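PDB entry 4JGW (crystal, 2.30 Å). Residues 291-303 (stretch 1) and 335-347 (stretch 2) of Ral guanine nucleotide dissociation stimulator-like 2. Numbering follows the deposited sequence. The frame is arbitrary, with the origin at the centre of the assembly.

Stretch 1 (291-303) LEKWIRVAEECRL
Stretch 2, residues 335-347: DSLRVFSSLCQIF

Residues 291-303 and 335-347 pack as two helices of one chain, running in broadly the same direction. Their axes cross at +46° and approach to 9.8 Å. The first stretch is helical throughout, with phi/psi near -64/-41 and an unbroken i to i+4 ladder from Ile295 N to Leu291 O (3.0 Å) through Leu303 N to Glu299 O (3.2 Å). The second is helical from Asp335 onward, with similar phi/psi; the backbone bond from Ile346 N to Leu343 O is weak, at 3.5 Å. In register, Glu292 lies by Ser336 (CA to CA 6.0 Å), Ile295 by Phe340 (CA to CA 6.1 Å) and Glu299 by Leu343 (CA to CA 7.4 Å), so the helices diverge toward their C-terminal ends.

No hydrogen bond crosses the contact; shape and apolar packing join the stretches, burying 433 Å² in total. At the closest pairing, Glu292 and Ser336, the partner side chain is a short serine. Ser336 (chi1 m) points toward the first helix and brings OG to 3.5 Å from Glu292 CG. Ile295, the residue most covered by the partner, packs beside it, its CD1 4.2 Å from Ser336 CB. Ile295 (m, t) lays CG2 3.5 Å from Ser336 O and 3.9 Å from Val339 CG1, while CD1 extends to 3.9 Å from Phe340 CB. The branched side chain thus spreads over three residues of the opposing helix. Val339 (t) fits its compact bulk between Ile295 and Glu299, whose OE1 lies 3.9 Å from Val339 CG1. Phe340 (t, chi2 63°) leaves sideways, its ring oblique to Ile295 CG1.

Farther along, the wider gap is filled by Leu343 (m, t), a knob seated in a hole formed by Ile295, Ala298, Glu299 and Arg302. Its CD1 rests 3.8 Å from both Ala298 CB and Ile295 O; the single methyl of Ala298, pointing toward the second helix, forms a low floor for the hollow. Leu343 CD2 lies 3.7 Å from Glu299 OE1 and 3.9 Å from Arg302 CD, so two long polar residues wall the pocket with parts of their side chains.

Glu299 (t, p, chi3 -2°) starts sideways but brings its end nearer the second helix. Arg302 (t, t, chi3 102°, chi4 -88°) points toward it, and a salt bridge joins Arg302 NH1 to Glu299 OE2 at 2.7 Å, although the placement of NH1 is less certain. Beyond the knob, Ile346 (m, t) extends the apolar surface, its CD1 3.6 Å from Arg302 CD, where the aliphatic part of the arginine offers a suitable partner.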

# COMPACT_ATOMS: atom_id res chain seq x y z
N LEU A 291 6.30 -30.41 -6.40
CA LEU A 291 5.56 -29.95 -5.22
C LEU A 291 6.52 -29.63 -4.07
O LEU A 291 6.44 -28.56 -3.47
CB LEU A 291 4.53 -31.00 -4.76
CG LEU A 291 3.29 -31.26 -5.62
CD1 LEU A 291 2.59 -32.53 -5.16
CD2 LEU A 291 2.32 -30.08 -5.58
N GLU A 292 7.43 -30.57 -3.80
CA GLU A 292 8.47 -30.41 -2.77
C GLU A 292 9.34 -29.18 -3.04
O GLU A 292 9.71 -28.46 -2.11
CB GLU A 292 9.33 -31.67 -2.68
CG GLU A 292 8.64 -32.87 -2.03
CD GLU A 292 9.25 -34.21 -2.44
OE1 GLU A 292 10.35 -34.24 -3.03
OE2 GLU A 292 8.62 -35.25 -2.15
N LYS A 293 9.67 -28.96 -4.31
CA LYS A 293 10.48 -27.82 -4.72
C LYS A 293 9.81 -26.48 -4.41
O LYS A 293 10.44 -25.59 -3.84
CB LYS A 293 10.82 -27.91 -6.22
CG LYS A 293 11.80 -26.84 -6.71
CD LYS A 293 13.17 -27.01 -6.08
CE LYS A 293 14.14 -25.98 -6.60
NZ LYS A 293 15.54 -26.48 -6.51
N TRP A 294 8.54 -26.35 -4.80
CA TRP A 294 7.77 -25.13 -4.56
C TRP A 294 7.49 -24.88 -3.09
O TRP A 294 7.48 -23.73 -2.64
CB TRP A 294 6.47 -25.14 -5.36
CG TRP A 294 6.66 -24.82 -6.82
CD1 TRP A 294 6.49 -25.68 -7.87
CD2 TRP A 294 7.06 -23.57 -7.38
NE1 TRP A 294 6.76 -25.03 -9.05
CE2 TRP A 294 7.11 -23.74 -8.78
CE3 TRP A 294 7.39 -22.32 -6.84
CZ2 TRP A 294 7.47 -22.70 -9.65
CZ3 TRP A 294 7.75 -21.29 -7.70
CH2 TRP A 294 7.79 -21.49 -9.10
N ILE A 295 7.27 -25.96 -2.34
CA ILE A 295 7.11 -25.89 -0.88
C ILE A 295 8.37 -25.27 -0.26
O ILE A 295 8.27 -24.38 0.60
CB ILE A 295 6.83 -27.29 -0.26
CG1 ILE A 295 5.39 -27.73 -0.56
CG2 ILE A 295 7.06 -27.28 1.25
CD1 ILE A 295 5.13 -29.21 -0.33
N ARG A 296 9.53 -25.73 -0.70
CA ARG A 296 10.81 -25.24 -0.21
C ARG A 296 11.07 -23.79 -0.63
O ARG A 296 11.63 -23.01 0.13
CB ARG A 296 11.95 -26.16 -0.67
CG ARG A 296 13.36 -25.71 -0.29
CD ARG A 296 13.58 -25.62 1.22
NE ARG A 296 13.44 -26.91 1.89
CZ ARG A 296 14.39 -27.85 1.92
NH1 ARG A 296 15.56 -27.64 1.32
NH2 ARG A 296 14.17 -28.99 2.55
N VAL A 297 10.65 -23.45 -1.85
CA VAL A 297 10.74 -22.07 -2.34
C VAL A 297 9.87 -21.14 -1.48
O VAL A 297 10.30 -20.04 -1.13
CB VAL A 297 10.34 -21.96 -3.83
CG1 VAL A 297 10.15 -20.50 -4.25
CG2 VAL A 297 11.39 -22.62 -4.71
N ALA A 298 8.67 -21.61 -1.13
CA ALA A 298 7.78 -20.87 -0.24
C ALA A 298 8.40 -20.70 1.13
O ALA A 298 8.29 -19.63 1.74
CB ALA A 298 6.43 -21.57 -0.13
N GLU A 299 9.07 -21.74 1.61
CA GLU A 299 9.77 -21.70 2.90
C GLU A 299 10.93 -20.70 2.88
O GLU A 299 11.14 -19.97 3.86
CB GLU A 299 10.23 -23.11 3.30
CG GLU A 299 11.02 -23.20 4.61
CD GLU A 299 10.20 -22.89 5.86
OE1 GLU A 299 9.00 -22.55 5.76
OE2 GLU A 299 10.77 -22.98 6.97
N GLU A 300 11.67 -20.66 1.78
CA GLU A 300 12.79 -19.72 1.63
C GLU A 300 12.31 -18.27 1.49
O GLU A 300 13.01 -17.34 1.91
CB GLU A 300 13.70 -20.10 0.46
CG GLU A 300 14.42 -21.44 0.62
CD GLU A 300 15.60 -21.39 1.58
OE1 GLU A 300 15.98 -20.29 2.04
OE2 GLU A 300 16.16 -22.47 1.88
N CYS A 301 11.13 -18.09 0.90
CA CYS A 301 10.47 -16.78 0.85
C CYS A 301 10.11 -16.28 2.25
O CYS A 301 10.25 -15.10 2.55
CB CYS A 301 9.22 -16.84 -0.03
SG CYS A 301 9.52 -16.92 -1.81
N ARG A 302 9.65 -17.19 3.10
CA ARG A 302 9.26 -16.87 4.48
C ARG A 302 10.46 -16.43 5.31
O ARG A 302 10.36 -15.51 6.12
CB ARG A 302 8.58 -18.07 5.14
CG ARG A 302 7.86 -17.75 6.45
CD ARG A 302 7.56 -19.02 7.23
NE ARG A 302 8.48 -19.23 8.35
CZ ARG A 302 9.64 -19.87 8.27
NH1 ARG A 302 10.05 -20.38 7.11
NH2 ARG A 302 10.40 -20.01 9.34
N LEU A 303 11.59 -17.11 5.11
CA LEU A 303 12.85 -16.77 5.79
C LEU A 303 13.35 -15.40 5.37
O LEU A 303 14.00 -14.70 6.15
CB LEU A 303 13.92 -17.84 5.52
CG LEU A 303 13.68 -19.24 6.09
CD1 LEU A 303 14.49 -20.29 5.35
CD2 LEU A 303 13.97 -19.29 7.59
N ASP A 335 8.25 -34.68 5.60
CA ASP A 335 8.91 -33.44 6.03
C ASP A 335 8.40 -32.23 5.25
O ASP A 335 8.15 -31.17 5.83
CB ASP A 335 10.43 -33.56 5.90
CG ASP A 335 11.17 -32.60 6.82
OD1 ASP A 335 11.06 -31.37 6.62
OD2 ASP A 335 11.88 -33.09 7.73
N SER A 336 8.23 -32.40 3.94
CA SER A 336 7.70 -31.35 3.08
C SER A 336 6.23 -31.05 3.36
O SER A 336 5.78 -29.91 3.22
CB SER A 336 7.90 -31.71 1.61
OG SER A 336 9.28 -31.81 1.29
N LEU A 337 5.49 -32.08 3.76
CA LEU A 337 4.08 -31.95 4.13
C LEU A 337 3.90 -31.13 5.41
O LEU A 337 3.01 -30.27 5.49
CB LEU A 337 3.42 -33.32 4.28
CG LEU A 337 3.20 -34.18 3.03
CD1 LEU A 337 2.77 -35.58 3.43
CD2 LEU A 337 2.17 -33.55 2.09
N ARG A 338 4.74 -31.40 6.41
CA ARG A 338 4.70 -30.69 7.69
C ARG A 338 5.09 -29.22 7.54
O ARG A 338 4.53 -28.35 8.20
CB ARG A 338 5.60 -31.37 8.72
N VAL A 339 6.06 -28.95 6.66
CA VAL A 339 6.45 -27.58 6.32
C VAL A 339 5.30 -26.86 5.62
O VAL A 339 4.99 -25.71 5.94
CB VAL A 339 7.74 -27.55 5.44
CG1 VAL A 339 7.96 -26.16 4.83
CG2 VAL A 339 8.96 -27.97 6.25
N PHE A 340 4.66 -27.55 4.67
CA PHE A 340 3.54 -26.99 3.92
C PHE A 340 2.33 -26.65 4.80
O PHE A 340 1.72 -25.60 4.63
CB PHE A 340 3.13 -27.92 2.77
CG PHE A 340 1.97 -27.42 1.96
CD1 PHE A 340 2.06 -26.24 1.23
CD2 PHE A 340 0.78 -28.14 1.91
CE1 PHE A 340 0.99 -25.78 0.48
CE2 PHE A 340 -0.30 -27.69 1.16
CZ PHE A 340 -0.20 -26.50 0.44
N SER A 341 2.01 -27.55 5.73
CA SER A 341 0.94 -27.31 6.71
C SER A 341 1.24 -26.09 7.58
O SER A 341 0.35 -25.28 7.85
CB SER A 341 0.73 -28.54 7.60
OG SER A 341 0.36 -29.67 6.83
N SER A 342 2.50 -25.97 8.00
CA SER A 342 2.98 -24.84 8.78
C SER A 342 2.87 -23.53 7.99
O SER A 342 2.60 -22.47 8.57
CB SER A 342 4.43 -25.08 9.22
OG SER A 342 4.93 -24.00 9.99
N LEU A 343 3.08 -23.60 6.68
CA LEU A 343 2.95 -22.45 5.80
C LEU A 343 1.48 -22.09 5.55
O LEU A 343 1.15 -20.92 5.35
CB LEU A 343 3.66 -22.69 4.46
CG LEU A 343 5.19 -22.68 4.45
CD1 LEU A 343 5.72 -23.28 3.16
CD2 LEU A 343 5.75 -21.28 4.67
N CYS A 344 0.62 -23.10 5.56
CA CYS A 344 -0.82 -22.90 5.38
C CYS A 344 -1.46 -22.20 6.57
O CYS A 344 -2.40 -21.42 6.41
CB CYS A 344 -1.52 -24.24 5.11
SG CYS A 344 -1.19 -24.94 3.48
N GLN A 345 -0.94 -22.47 7.77
CA GLN A 345 -1.48 -21.89 9.00
C GLN A 345 -1.11 -20.42 9.22
O GLN A 345 -1.70 -19.74 10.06
CB GLN A 345 -1.09 -22.73 10.23
CG GLN A 345 -1.75 -24.11 10.28
CD GLN A 345 -3.28 -24.06 10.29
OE1 GLN A 345 -3.88 -23.29 11.05
NE2 GLN A 345 -3.91 -24.89 9.47
N ILE A 346 -0.13 -19.93 8.46
CA ILE A 346 0.26 -18.52 8.48
C ILE A 346 -0.85 -17.65 7.87
O ILE A 346 -1.11 -16.54 8.34
CB ILE A 346 1.61 -18.27 7.75
CG1 ILE A 346 2.74 -19.06 8.41
CG2 ILE A 346 1.96 -16.78 7.73
CD1 ILE A 346 3.99 -19.18 7.57
N PHE A 347 -1.50 -18.18 6.84
CA PHE A 347 -2.60 -17.48 6.17
C PHE A 347 -3.92 -18.23 6.35
O PHE A 347 -4.36 -18.46 7.48
CB PHE A 347 -2.29 -17.31 4.69
CG PHE A 347 -1.14 -16.39 4.40
CD1 PHE A 347 0.15 -16.90 4.21
CD2 PHE A 347 -1.33 -15.01 4.31
CE1 PHE A 347 1.22 -16.05 3.94
CE2 PHE A 347 -0.26 -14.16 4.04
CZ PHE A 347 1.01 -14.68 3.86